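Side-chain contacts in regulator of nonsense transcripts 2 (Homo sapiens, PDB 4CEK), which takes part in nonsense-mediated mRNA decay and is represented here by the all-helical second of its three MIF4G domains: residues Arg15-Asn20 and Thr224-Phe229; Pro126-Val129 and Leu133-Lys136; Arg156-Val161 and Pro170-Leu175; Gln164-Leu169 and Thr216-Gly221; Phe263-Arg266 and Ser270-Arg273. One frame throughout, in Å; residues are numbered along the deposited sequence.

Overall arrangement
Contacts 3 and 4 lie nearest the middle of the domain, their centres 8 Å apart, and both rely on a leucine methyl laid on an aromatic face. Contact 4 shares helix 210-225 with contact 1, where an aromatic cluster gains a charged edge as the helix ends. Contact 2 joins a loop to the following helix; a salt bridge from its Asp135 to Arg174 ties it to contact 3, and Arg174 also reaches backbone oxygens of contact 1. Contact 5, another short connection, adds a serine hydrogen bond and an edge-to-face pair. Contacts 3 and 5 are buried and the others partly so; polarity does not simply follow depth, since outlying contact 2 is apolar and central contact 4 covers an arginine.

Contact 1: residues Arg15-Asn20 and Thr224-Phe229; sequences RNFYEN and TKFKMF
The backbones run closest where Tyr18, near the end of helix 13-19, passes Phe226, just beyond helix 210-225, with 5.8 Å between their CA atoms, and a Schellman motif with positive phi at Lys227 closes the second helix. Phe226 reaches into the angle between the two aromatic residues of the first segment. Its CE2 comes to 3.4 Å from Tyr18 CE1, the planes inclined at 50°, while Tyr18 CD1 stands over the Phe226 face toward the rim. The edge of the same ring meets a backbone oxygen, Phe226 CE1 lying 3.2 Å from Phe17 O. Tyr18 is itself covered on both faces, by Phe17 CD2 over its centre and by Lys225 CD opposite. A bend at chi3 (-60°) swings the lysine amine round to the phenol, where Lys225 NZ gives Tyr18 OH a weak bond of 3.2 Å. The stronger partner of both groups is Glu222. An alanine replacing Phe226 would probably open a gap beside Tyr18 CD1 and CE1 and take away the ring that Phe17 CE2 packs against. The chemistry implies an aromatic cluster with one polar rim, where the nearby carboxylate would favour a charged lysine, fastening the N-terminal helix to the helical body.

Contact 2: residues Pro126-Val129 and Leu133-Lys136; sequences PNCV and LIDK
Cys128 and Leu133 face each other across a tight bend, and the apolar touches between the two segments gather round them. Cys128 CB is 3.5 Å from Ile134 CD1 and, less closely, 4.1 Å from Leu133 CB. Ile134 reaches the cysteine because its CG1 runs anti to the backbone N (chi1 -158°), after which the chain turns back so that CD1 is the atom presented. Leu133 works differently: its CD1 branch lies against main chain, 3.8 Å from Cys128 CA and equally far from Val129 N. The polar atoms belong to the loop backbone. Asn127 O receives a weak bond of 2.9 Å from Val129 N, making Cys128 the centre of an inverse gamma turn, and Leu133 CD1 packs against this same oxygen at 3.3 Å. Two outside partners steady the ends of the bend: Asn130 OD1 accepts a hydrogen bond from Leu133 N, and Arg165 NH1 donates one to Pro126 O. Ile134 also touches Phe171 and Leu175, so the contact continues into helix 169-179. It is a compact link between successive helices, 110-124 and 131-144, of the kind from which the all-helical MIF4G fold is assembled.

Contact 3: residues Arg156-Val161 and Pro170-Leu175; sequences RALFIV and PFYARL
Leu158 lays its CD2 methyl on one face of the Tyr172 ring, and the conformations of both side chains account for the fit. The methyl stands 4.0 Å from the centroid of the Tyr172 ring and only 16° off the normal, a clear CH-pi contact, displaced from the centre toward the CD2 edge of the ring. The tyrosine carries the less common setting. Its CG lies anti to the carbonyl carbon, as in many helical residues, but chi2 of 14° brings CA almost into the plane of the ring instead of well out of it, and the face is thereby turned to the leucine. With chi2 at -174° the CD1 branch of Leu158 runs on extended from CA, and CD2, the branch set off to the side, is the one that meets Tyr172; the CA atoms of Leu158 and Tyr172 are 6.7 Å apart. Leu175, one turn further along the second helix, takes the other common course: its CG is anti to the backbone N, and its CD2 reaches the same methyl, Leu158 CD2, at 4.2 Å. One branch of Leu158 therefore touches both an aromatic and an aliphatic neighbour. Val161 also approaches the tyrosine, but its modelled placement is doubtful. The four touching residues are buried. Around them, Phe219 of helix 210-225 packs on Tyr172 and Val161, Leu125 touches the tyrosine as well, and Ile134 and Ala138 of helix 131-144 meet Leu175, placing the contact between helices 148-159 and 169-179 at a junction of several helices.

Contact 4: residues Gln164-Leu169 and Thr216-Gly221; sequences QRLDLL and TVRFIG
Leu169 and Phe219 form the tight half of this contact, with their CA atoms 5.8 Å apart. The leucine splits its two methyls between neighbouring residues of the helix. CD2 sits over one face of the Phe219 ring, 3.9 Å from the centroid and 19° off the normal, a CH-pi contact shifted toward the CG side of the ring; CD1 presses instead against the base of the preceding side chain, 3.4 Å from Arg218 CB. A serine in place of Phe219 would probably leave Leu169 CD2 without a surface to rest on and open a gap toward Val161, Leu190 and Leu194, which also touch the ring. The contact thus packs the segment connecting helices 148-159 and 169-179 onto helix 210-225, within the helical array of the MIF4G domain. Toward the outside the fit changes character. Leu166 is partly exposed, and its CD1 lies over a face of the Arg218 guanidinium, with 3.1 Å to Arg218 NE. That nitrogen is buried here and has no polar partner anywhere in the model, so the methyl covers a donor without satisfying it. The two side chains cross at about a right angle, and a bend at chi3 of Arg218 turns a face of its guanidinium to the methyl. Further from the helix, the connecting segment secures itself: Arg165 grips Asp167 side-on in a salt bridge, NE to OD1 at 3.0 Å and NH2 to OD2 at 2.9 Å, the latter nearly straight at 170° and in the guanidinium plane.

Contact 5: residues Phe263-Arg266 and Ser270-Arg273; sequences FLFR and SHLR
Phe265 and His271 meet as a T-shaped pair across the short turn joining helices 247-266 and 268-287, two successive helices of the MIF4G domain. The imidazole directs its edge at the phenyl face, with ring planes at 88° and centroids 4.8 Å apart. His271 CD2 stands over the centre of the Phe265 ring, and His271 NE2 leans toward the far end, 3.6 Å from Phe265 CZ. The two side chains lie alongside each other and point the same way. Each places CG anti to its own backbone N, which carries both rings off in the same direction from CA atoms only 4.4 Å apart. The histidine also lies close to main chain: its CD2 is 3.2 Å from Phe265 O, and its CA makes a C-H...O contact with this carbonyl. Thr274, Ser275 and Leu278 of the second helix touch Phe265 as well, so the phenyl bears on more than the imidazole. Ser270, by contrast, is turned toward the backbone of the first helix. Its OG occupies the position between the backbone N and the carbonyl carbon (chi1 38°), from where it can reach a carbonyl near the end of helix 247-266. Ser270 OG donates to Leu264 O over 2.8 Å, arriving in the carbonyl plane on a lone pair, with a C=O...donor angle of 124°.

Contact 1: residues Arg15-Asn20 and Thr224-Phe229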
# COMPACT_ATOMS: atom_id res chain seq x y z
N ARG A 15 -13.53 10.94 -2.32
CA ARG A 15 -13.10 12.10 -1.55
C ARG A 15 -13.23 11.82 -0.05
O ARG A 15 -12.35 12.17 0.71
CB ARG A 15 -13.89 13.35 -1.95
CG ARG A 15 -13.06 14.62 -1.95
CD ARG A 15 -13.50 15.63 -0.91
NE ARG A 15 -14.70 16.37 -1.32
CZ ARG A 15 -15.93 16.24 -0.80
NH1 ARG A 15 -16.19 15.37 0.19
NH2 ARG A 15 -16.92 16.99 -1.28
N ASN A 16 -14.30 11.14 0.37
CA ASN A 16 -14.53 10.90 1.80
C ASN A 16 -13.73 9.71 2.31
O ASN A 16 -13.31 9.67 3.47
CB ASN A 16 -16.03 10.69 2.08
CG ASN A 16 -16.86 11.96 1.87
OD1 ASN A 16 -17.92 11.93 1.23
ND2 ASN A 16 -16.39 13.08 2.39
N PHE A 17 -13.52 8.73 1.45
CA PHE A 17 -12.79 7.55 1.86
C PHE A 17 -11.31 7.91 2.10
O PHE A 17 -10.67 7.34 2.99
CB PHE A 17 -12.93 6.43 0.83
CG PHE A 17 -12.33 5.13 1.28
CD1 PHE A 17 -13.06 4.27 2.08
CD2 PHE A 17 -11.03 4.78 0.94
CE1 PHE A 17 -12.52 3.08 2.51
CE2 PHE A 17 -10.50 3.58 1.36
CZ PHE A 17 -11.23 2.73 2.14
N TYR A 18 -10.80 8.89 1.35
CA TYR A 18 -9.37 9.19 1.36
C TYR A 18 -9.06 10.43 2.16
O TYR A 18 -7.95 10.56 2.62
CB TYR A 18 -8.80 9.29 -0.08
CG TYR A 18 -8.72 7.94 -0.73
CD1 TYR A 18 -7.77 7.01 -0.30
CD2 TYR A 18 -9.61 7.55 -1.73
CE1 TYR A 18 -7.70 5.75 -0.85
CE2 TYR A 18 -9.54 6.27 -2.29
CZ TYR A 18 -8.59 5.38 -1.84
OH TYR A 18 -8.48 4.12 -2.36
N GLU A 19 -10.03 11.32 2.37
CA GLU A 19 -9.79 12.59 3.02
C GLU A 19 -10.54 12.81 4.33
O GLU A 19 -10.12 13.65 5.12
CB GLU A 19 -10.14 13.74 2.09
CG GLU A 19 -9.53 13.60 0.70
CD GLU A 19 -9.41 14.93 -0.01
OE1 GLU A 19 -10.05 15.91 0.40
OE2 GLU A 19 -8.65 14.99 -1.01
N ASN A 20 -11.65 12.10 4.57
CA ASN A 20 -12.42 12.30 5.81
C ASN A 20 -12.24 11.16 6.77
O ASN A 20 -12.96 10.14 6.74
CB ASN A 20 -13.90 12.56 5.51
CG ASN A 20 -14.11 13.94 4.91
OD1 ASN A 20 -14.77 14.09 3.87
ND2 ASN A 20 -13.50 14.95 5.52
N THR A 224 -0.30 5.87 -0.80
CA THR A 224 0.08 7.14 -1.42
C THR A 224 -1.14 8.03 -1.44
O THR A 224 -1.05 9.27 -1.16
CB THR A 224 0.58 6.92 -2.87
OG1 THR A 224 1.73 6.07 -2.85
CG2 THR A 224 0.95 8.24 -3.55
N LYS A 225 -2.29 7.43 -1.79
CA LYS A 225 -3.55 8.20 -1.82
C LYS A 225 -3.89 8.73 -0.43
O LYS A 225 -4.52 9.75 -0.33
CB LYS A 225 -4.73 7.38 -2.44
CG LYS A 225 -4.67 7.27 -3.98
CD LYS A 225 -5.76 6.38 -4.63
CE LYS A 225 -5.73 4.94 -4.14
NZ LYS A 225 -6.59 3.99 -4.95
N PHE A 226 -3.45 8.04 0.62
CA PHE A 226 -3.64 8.52 1.99
C PHE A 226 -2.51 9.45 2.51
O PHE A 226 -2.53 9.87 3.68
CB PHE A 226 -3.82 7.32 2.93
CG PHE A 226 -5.23 6.79 2.96
CD1 PHE A 226 -6.22 7.53 3.55
CD2 PHE A 226 -5.54 5.58 2.40
CE1 PHE A 226 -7.52 7.07 3.58
CE2 PHE A 226 -6.81 5.11 2.42
CZ PHE A 226 -7.81 5.85 3.02
N LYS A 227 -1.52 9.74 1.65
CA LYS A 227 -0.35 10.55 2.00
C LYS A 227 0.51 9.90 3.08
O LYS A 227 1.19 10.62 3.78
CB LYS A 227 -0.75 11.96 2.45
CG LYS A 227 -1.74 12.67 1.54
CD LYS A 227 -2.11 14.04 2.08
CE LYS A 227 -3.32 14.63 1.33
NZ LYS A 227 -4.07 15.67 2.11
N MET A 228 0.46 8.57 3.23
CA MET A 228 1.43 7.87 4.09
C MET A 228 2.75 7.67 3.35
O MET A 228 3.77 7.69 3.97
CB MET A 228 0.88 6.56 4.57
CG MET A 228 -0.34 6.71 5.49
SD MET A 228 -0.06 7.65 7.04
CE MET A 228 -0.57 9.32 6.63
N PHE A 229 2.72 7.47 2.04
CA PHE A 229 3.88 7.70 1.17
C PHE A 229 3.68 9.06 0.57
O PHE A 229 2.54 9.44 0.31
CB PHE A 229 3.97 6.70 0.04
CG PHE A 229 4.53 5.39 0.46
CD1 PHE A 229 5.90 5.17 0.42
CD2 PHE A 229 3.72 4.38 0.91
CE1 PHE A 229 6.43 3.95 0.81
CE2 PHE A 229 4.25 3.16 1.31
CZ PHE A 229 5.60 2.95 1.24

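Contact 2: residues Pro126-Val129 and Leu133-Lys136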
# COMPACT_ATOMS: atom_id res chain seq x y z
N PRO A 126 -9.24 -9.05 8.59
CA PRO A 126 -9.64 -9.46 7.25
C PRO A 126 -11.13 -9.41 7.00
O PRO A 126 -11.55 -9.56 5.84
CB PRO A 126 -9.16 -10.91 7.16
CG PRO A 126 -8.10 -11.05 8.20
CD PRO A 126 -8.50 -10.12 9.29
N ASN A 127 -11.92 -9.22 8.06
CA ASN A 127 -13.38 -9.05 7.91
C ASN A 127 -13.82 -7.61 7.87
O ASN A 127 -14.98 -7.36 7.65
CB ASN A 127 -14.14 -9.74 9.05
CG ASN A 127 -13.88 -11.23 9.10
OD1 ASN A 127 -13.36 -11.82 8.16
ND2 ASN A 127 -14.26 -11.85 10.19
N CYS A 128 -12.90 -6.65 8.08
CA CYS A 128 -13.29 -5.24 8.10
C CYS A 128 -13.33 -4.70 6.69
O CYS A 128 -12.52 -3.88 6.30
CB CYS A 128 -12.36 -4.42 9.00
SG CYS A 128 -12.41 -4.91 10.75
N VAL A 129 -14.32 -5.16 5.94
CA VAL A 129 -14.46 -4.83 4.52
C VAL A 129 -15.35 -3.59 4.22
O VAL A 129 -15.75 -3.42 3.09
CB VAL A 129 -14.91 -6.07 3.70
CG1 VAL A 129 -13.85 -7.15 3.74
CG2 VAL A 129 -16.22 -6.65 4.23
N LEU A 133 -16.73 -0.36 9.45
CA LEU A 133 -16.00 -1.43 10.17
C LEU A 133 -14.51 -1.09 10.44
O LEU A 133 -14.00 -1.42 11.50
CB LEU A 133 -16.08 -2.77 9.43
CG LEU A 133 -17.27 -3.74 9.56
CD1 LEU A 133 -17.00 -4.94 8.63
CD2 LEU A 133 -17.52 -4.24 11.00
N ILE A 134 -13.80 -0.46 9.49
CA ILE A 134 -12.34 -0.29 9.64
C ILE A 134 -12.05 0.87 10.60
O ILE A 134 -11.10 0.80 11.37
CB ILE A 134 -11.58 -0.15 8.26
CG1 ILE A 134 -10.10 -0.53 8.39
CG2 ILE A 134 -11.69 1.26 7.72
CD1 ILE A 134 -9.82 -2.01 8.59
N ASP A 135 -12.89 1.90 10.57
CA ASP A 135 -12.82 2.99 11.56
C ASP A 135 -13.08 2.49 12.99
O ASP A 135 -12.41 2.90 13.93
CB ASP A 135 -13.80 4.12 11.19
CG ASP A 135 -13.34 4.94 9.94
OD1 ASP A 135 -12.23 4.69 9.43
OD2 ASP A 135 -14.07 5.86 9.47
N LYS A 136 -14.03 1.57 13.17
CA LYS A 136 -14.27 0.95 14.48
C LYS A 136 -13.04 0.22 14.99
O LYS A 136 -12.68 0.33 16.17
CB LYS A 136 -15.46 -0.02 14.44
CG LYS A 136 -16.81 0.65 14.66
CD LYS A 136 -17.99 -0.27 14.31
CE LYS A 136 -19.33 0.46 14.42
NZ LYS A 136 -20.21 0.23 13.23

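Contact 3: residues Arg156-Val161 and Pro170-Leu175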
# COMPACT_ATOMS: atom_id res chain seq x y z
N ARG A 156 2.83 -5.98 11.39
CA ARG A 156 3.19 -7.23 10.75
C ARG A 156 1.97 -7.96 10.20
O ARG A 156 2.06 -8.63 9.16
CB ARG A 156 3.96 -8.11 11.73
CG ARG A 156 5.34 -7.56 12.07
CD ARG A 156 6.02 -8.38 13.16
NE ARG A 156 7.09 -7.63 13.81
CZ ARG A 156 8.02 -8.16 14.63
NH1 ARG A 156 8.03 -9.45 14.92
NH2 ARG A 156 8.94 -7.38 15.16
N ALA A 157 0.84 -7.85 10.88
CA ALA A 157 -0.40 -8.43 10.36
C ALA A 157 -0.90 -7.67 9.14
O ALA A 157 -1.40 -8.28 8.21
CB ALA A 157 -1.49 -8.50 11.42
N LEU A 158 -0.79 -6.35 9.15
CA LEU A 158 -1.10 -5.56 7.96
C LEU A 158 -0.21 -5.96 6.76
O LEU A 158 -0.70 -6.10 5.66
CB LEU A 158 -0.97 -4.08 8.26
CG LEU A 158 -1.88 -3.57 9.36
CD1 LEU A 158 -1.76 -2.06 9.49
CD2 LEU A 158 -3.32 -3.96 9.04
N PHE A 159 1.08 -6.22 7.00
CA PHE A 159 2.03 -6.46 5.92
C PHE A 159 1.82 -7.82 5.25
O PHE A 159 2.07 -7.98 4.05
CB PHE A 159 3.47 -6.33 6.44
CG PHE A 159 4.53 -6.64 5.41
CD1 PHE A 159 4.94 -5.67 4.50
CD2 PHE A 159 5.13 -7.89 5.36
CE1 PHE A 159 5.93 -5.94 3.56
CE2 PHE A 159 6.12 -8.16 4.44
CZ PHE A 159 6.53 -7.18 3.53
N ILE A 160 1.37 -8.81 6.02
CA ILE A 160 1.12 -10.13 5.43
C ILE A 160 -0.30 -10.29 4.91
O ILE A 160 -0.74 -11.42 4.79
CB ILE A 160 1.48 -11.34 6.35
CG1 ILE A 160 0.65 -11.34 7.63
CG2 ILE A 160 2.97 -11.37 6.68
CD1 ILE A 160 0.97 -12.50 8.55
N VAL A 161 -1.02 -9.21 4.60
CA VAL A 161 -2.25 -9.34 3.79
C VAL A 161 -2.04 -10.38 2.69
O VAL A 161 -1.05 -10.31 1.97
CB VAL A 161 -2.68 -8.06 3.02
CG1 VAL A 161 -3.93 -7.46 3.62
CG2 VAL A 161 -1.57 -7.04 2.89
N PRO A 170 -7.29 -1.10 0.53
CA PRO A 170 -7.71 0.29 0.79
C PRO A 170 -8.12 0.51 2.26
O PRO A 170 -7.97 1.63 2.79
CB PRO A 170 -8.95 0.48 -0.10
CG PRO A 170 -8.88 -0.60 -1.11
CD PRO A 170 -8.10 -1.74 -0.52
N PHE A 171 -8.67 -0.53 2.87
CA PHE A 171 -9.14 -0.43 4.26
C PHE A 171 -7.91 -0.42 5.18
O PHE A 171 -7.76 0.47 6.06
CB PHE A 171 -10.18 -1.54 4.53
CG PHE A 171 -11.37 -1.47 3.59
CD1 PHE A 171 -12.24 -0.38 3.62
CD2 PHE A 171 -11.58 -2.47 2.62
CE1 PHE A 171 -13.30 -0.28 2.70
CE2 PHE A 171 -12.64 -2.37 1.71
CZ PHE A 171 -13.50 -1.29 1.76
N TYR A 172 -7.01 -1.37 4.93
CA TYR A 172 -5.75 -1.41 5.62
C TYR A 172 -4.98 -0.10 5.54
O TYR A 172 -4.46 0.38 6.54
CB TYR A 172 -4.93 -2.57 5.15
CG TYR A 172 -5.41 -3.89 5.71
CD1 TYR A 172 -6.66 -4.02 6.34
CD2 TYR A 172 -4.61 -5.02 5.62
CE1 TYR A 172 -7.08 -5.24 6.86
CE2 TYR A 172 -5.01 -6.23 6.13
CZ TYR A 172 -6.24 -6.36 6.75
OH TYR A 172 -6.60 -7.61 7.25
N ALA A 173 -4.96 0.54 4.39
CA ALA A 173 -4.38 1.87 4.30
C ALA A 173 -5.14 2.90 5.13
O ALA A 173 -4.54 3.82 5.69
CB ALA A 173 -4.27 2.33 2.85
N ARG A 174 -6.47 2.82 5.15
CA ARG A 174 -7.28 3.78 5.93
C ARG A 174 -6.96 3.67 7.44
O ARG A 174 -6.77 4.67 8.11
CB ARG A 174 -8.78 3.59 5.71
CG ARG A 174 -9.59 4.86 6.00
CD ARG A 174 -11.07 4.67 5.73
NE ARG A 174 -11.92 5.46 6.63
CZ ARG A 174 -12.32 6.72 6.44
NH1 ARG A 174 -11.98 7.39 5.35
NH2 ARG A 174 -13.10 7.31 7.34
N LEU A 175 -6.90 2.44 7.94
CA LEU A 175 -6.50 2.14 9.31
C LEU A 175 -5.20 2.87 9.64
O LEU A 175 -5.16 3.69 10.55
CB LEU A 175 -6.31 0.62 9.51
CG LEU A 175 -6.12 0.12 10.95
CD1 LEU A 175 -7.27 0.58 11.86
CD2 LEU A 175 -6.04 -1.39 10.93

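Contact 4: residues Gln164-Leu169 and Thr216-Gly221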
# COMPACT_ATOMS: atom_id res chain seq x y z
N GLN A 164 -4.69 -12.79 -2.37
CA GLN A 164 -6.04 -13.14 -2.77
C GLN A 164 -7.12 -12.22 -2.14
O GLN A 164 -8.32 -12.37 -2.43
CB GLN A 164 -6.30 -14.62 -2.43
CG GLN A 164 -5.07 -15.55 -2.50
CD GLN A 164 -4.38 -15.75 -1.15
OE1 GLN A 164 -5.03 -15.79 -0.10
NE2 GLN A 164 -3.05 -15.87 -1.16
N ARG A 165 -6.69 -11.29 -1.29
CA ARG A 165 -7.55 -10.29 -0.68
C ARG A 165 -7.08 -8.87 -1.00
O ARG A 165 -6.95 -8.04 -0.12
CB ARG A 165 -7.60 -10.46 0.85
CG ARG A 165 -8.17 -11.81 1.33
CD ARG A 165 -9.65 -12.00 0.98
NE ARG A 165 -10.48 -10.85 1.32
CZ ARG A 165 -10.95 -10.59 2.54
NH1 ARG A 165 -10.68 -11.41 3.57
NH2 ARG A 165 -11.70 -9.52 2.73
N LEU A 166 -6.87 -8.60 -2.27
CA LEU A 166 -6.60 -7.24 -2.73
C LEU A 166 -7.62 -6.23 -2.25
O LEU A 166 -7.30 -5.03 -2.17
CB LEU A 166 -6.59 -7.19 -4.27
CG LEU A 166 -5.44 -7.90 -5.01
CD1 LEU A 166 -5.38 -7.40 -6.46
CD2 LEU A 166 -4.10 -7.73 -4.25
N ASP A 167 -8.84 -6.69 -2.00
CA ASP A 167 -9.95 -5.82 -1.55
C ASP A 167 -9.70 -5.15 -0.18
O ASP A 167 -10.26 -4.09 0.11
CB ASP A 167 -11.27 -6.61 -1.49
CG ASP A 167 -11.19 -7.82 -0.53
OD1 ASP A 167 -10.27 -8.66 -0.68
OD2 ASP A 167 -12.06 -7.93 0.36
N LEU A 168 -8.86 -5.78 0.63
CA LEU A 168 -8.46 -5.24 1.95
C LEU A 168 -7.51 -4.02 1.89
O LEU A 168 -7.58 -3.13 2.72
CB LEU A 168 -7.82 -6.33 2.79
CG LEU A 168 -8.74 -7.49 3.19
CD1 LEU A 168 -7.95 -8.54 3.96
CD2 LEU A 168 -9.93 -6.97 3.97
N LEU A 169 -6.68 -3.95 0.86
CA LEU A 169 -5.65 -2.90 0.83
C LEU A 169 -6.14 -1.51 1.11
O LEU A 169 -5.46 -0.75 1.79
CB LEU A 169 -4.91 -2.91 -0.52
CG LEU A 169 -4.17 -4.21 -0.80
CD1 LEU A 169 -3.45 -4.16 -2.15
CD2 LEU A 169 -3.26 -4.55 0.34
N THR A 216 2.34 -5.80 -3.44
CA THR A 216 3.22 -4.81 -2.83
C THR A 216 2.96 -3.45 -3.45
O THR A 216 2.80 -2.47 -2.73
CB THR A 216 4.71 -5.15 -3.00
OG1 THR A 216 5.02 -6.34 -2.28
CG2 THR A 216 5.57 -4.04 -2.49
N VAL A 217 2.93 -3.39 -4.78
CA VAL A 217 2.79 -2.12 -5.49
C VAL A 217 1.42 -1.53 -5.28
O VAL A 217 1.31 -0.33 -5.12
CB VAL A 217 3.13 -2.27 -7.00
CG1 VAL A 217 2.40 -1.22 -7.82
CG2 VAL A 217 4.62 -2.15 -7.23
N ARG A 218 0.37 -2.36 -5.22
CA ARG A 218 -0.98 -1.83 -4.90
C ARG A 218 -1.07 -1.21 -3.49
O ARG A 218 -1.69 -0.16 -3.32
CB ARG A 218 -2.07 -2.90 -5.03
CG ARG A 218 -2.38 -3.30 -6.47
CD ARG A 218 -3.61 -4.18 -6.55
NE ARG A 218 -3.47 -5.21 -7.59
CZ ARG A 218 -3.94 -5.12 -8.83
NH1 ARG A 218 -4.60 -4.03 -9.25
NH2 ARG A 218 -3.73 -6.13 -9.68
N PHE A 219 -0.43 -1.86 -2.52
CA PHE A 219 -0.42 -1.38 -1.13
C PHE A 219 0.28 -0.03 -1.07
O PHE A 219 -0.28 0.91 -0.57
CB PHE A 219 0.26 -2.40 -0.19
CG PHE A 219 -0.29 -2.44 1.23
CD1 PHE A 219 -1.05 -1.37 1.77
CD2 PHE A 219 -0.05 -3.56 2.05
CE1 PHE A 219 -1.55 -1.42 3.06
CE2 PHE A 219 -0.54 -3.60 3.36
CZ PHE A 219 -1.29 -2.53 3.86
N ILE A 220 1.42 0.12 -1.74
CA ILE A 220 2.07 1.43 -1.83
C ILE A 220 1.16 2.48 -2.47
O ILE A 220 1.12 3.69 -2.05
CB ILE A 220 3.40 1.34 -2.61
CG1 ILE A 220 4.41 0.52 -1.78
CG2 ILE A 220 3.91 2.73 -2.90
CD1 ILE A 220 5.72 0.10 -2.43
N GLY A 221 0.39 2.05 -3.47
CA GLY A 221 -0.54 2.97 -4.12
C GLY A 221 -1.61 3.47 -3.19
O GLY A 221 -1.96 4.65 -3.20

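Contact 5: residues Phe263-Arg266 and Ser270-Arg273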
# COMPACT_ATOMS: atom_id res chain seq x y z
N PHE A 263 -4.31 10.28 -8.86
CA PHE A 263 -3.98 11.10 -7.69
C PHE A 263 -2.72 11.90 -7.95
O PHE A 263 -2.68 13.12 -7.73
CB PHE A 263 -3.85 10.22 -6.43
CG PHE A 263 -3.44 10.97 -5.18
CD1 PHE A 263 -4.37 11.61 -4.40
CD2 PHE A 263 -2.10 10.97 -4.76
CE1 PHE A 263 -3.98 12.29 -3.24
CE2 PHE A 263 -1.70 11.66 -3.61
CZ PHE A 263 -2.64 12.32 -2.84
N LEU A 264 -1.71 11.24 -8.49
CA LEU A 264 -0.45 11.92 -8.78
C LEU A 264 -0.57 12.91 -9.91
O LEU A 264 0.02 14.01 -9.85
CB LEU A 264 0.63 10.92 -9.11
CG LEU A 264 1.13 9.96 -8.01
CD1 LEU A 264 2.03 8.92 -8.66
CD2 LEU A 264 1.86 10.67 -6.86
N PHE A 265 -1.29 12.52 -10.96
CA PHE A 265 -1.40 13.37 -12.16
C PHE A 265 -2.26 14.59 -11.83
O PHE A 265 -1.94 15.69 -12.20
CB PHE A 265 -1.95 12.57 -13.36
CG PHE A 265 -1.99 13.33 -14.65
CD1 PHE A 265 -0.88 13.39 -15.45
CD2 PHE A 265 -3.13 13.99 -15.04
CE1 PHE A 265 -0.90 14.11 -16.65
CE2 PHE A 265 -3.16 14.71 -16.25
CZ PHE A 265 -2.03 14.78 -17.05
N ARG A 266 -3.33 14.41 -11.09
CA ARG A 266 -4.24 15.51 -10.80
C ARG A 266 -3.73 16.49 -9.72
O ARG A 266 -4.04 17.68 -9.76
CB ARG A 266 -5.61 14.94 -10.45
CG ARG A 266 -6.26 14.30 -11.66
CD ARG A 266 -7.52 13.56 -11.33
NE ARG A 266 -8.04 12.89 -12.53
CZ ARG A 266 -9.09 12.08 -12.57
NH1 ARG A 266 -9.78 11.78 -11.47
NH2 ARG A 266 -9.45 11.53 -13.73
N SER A 270 2.49 17.29 -7.92
CA SER A 270 3.07 16.14 -8.63
C SER A 270 2.75 16.07 -10.11
O SER A 270 3.35 15.26 -10.82
CB SER A 270 2.60 14.83 -7.98
OG SER A 270 1.26 14.95 -7.58
N HIS A 271 1.81 16.91 -10.57
CA HIS A 271 1.28 16.84 -11.92
C HIS A 271 2.35 16.81 -12.98
O HIS A 271 2.36 15.91 -13.84
CB HIS A 271 0.31 18.00 -12.20
CG HIS A 271 -0.04 18.16 -13.66
ND1 HIS A 271 0.13 19.31 -14.33
CD2 HIS A 271 -0.51 17.24 -14.60
CE1 HIS A 271 -0.21 19.14 -15.61
NE2 HIS A 271 -0.60 17.87 -15.77
N LEU A 272 3.26 17.77 -12.90
CA LEU A 272 4.27 17.98 -13.94
C LEU A 272 5.23 16.84 -14.04
O LEU A 272 5.68 16.49 -15.13
CB LEU A 272 5.03 19.31 -13.69
CG LEU A 272 6.26 19.69 -14.56
CD1 LEU A 272 6.44 21.20 -14.72
CD2 LEU A 272 7.55 19.07 -14.01
N ARG A 273 5.59 16.25 -12.91
CA ARG A 273 6.59 15.18 -12.92
C ARG A 273 5.97 13.86 -13.32
O ARG A 273 6.64 13.04 -13.96
CB ARG A 273 7.25 15.05 -11.58
CG ARG A 273 8.62 14.40 -11.67
CD ARG A 273 9.07 13.92 -10.31
NE ARG A 273 10.32 14.54 -9.89
CZ ARG A 273 10.73 14.64 -8.62
NH1 ARG A 273 10.00 14.14 -7.63
NH2 ARG A 273 11.90 15.24 -8.36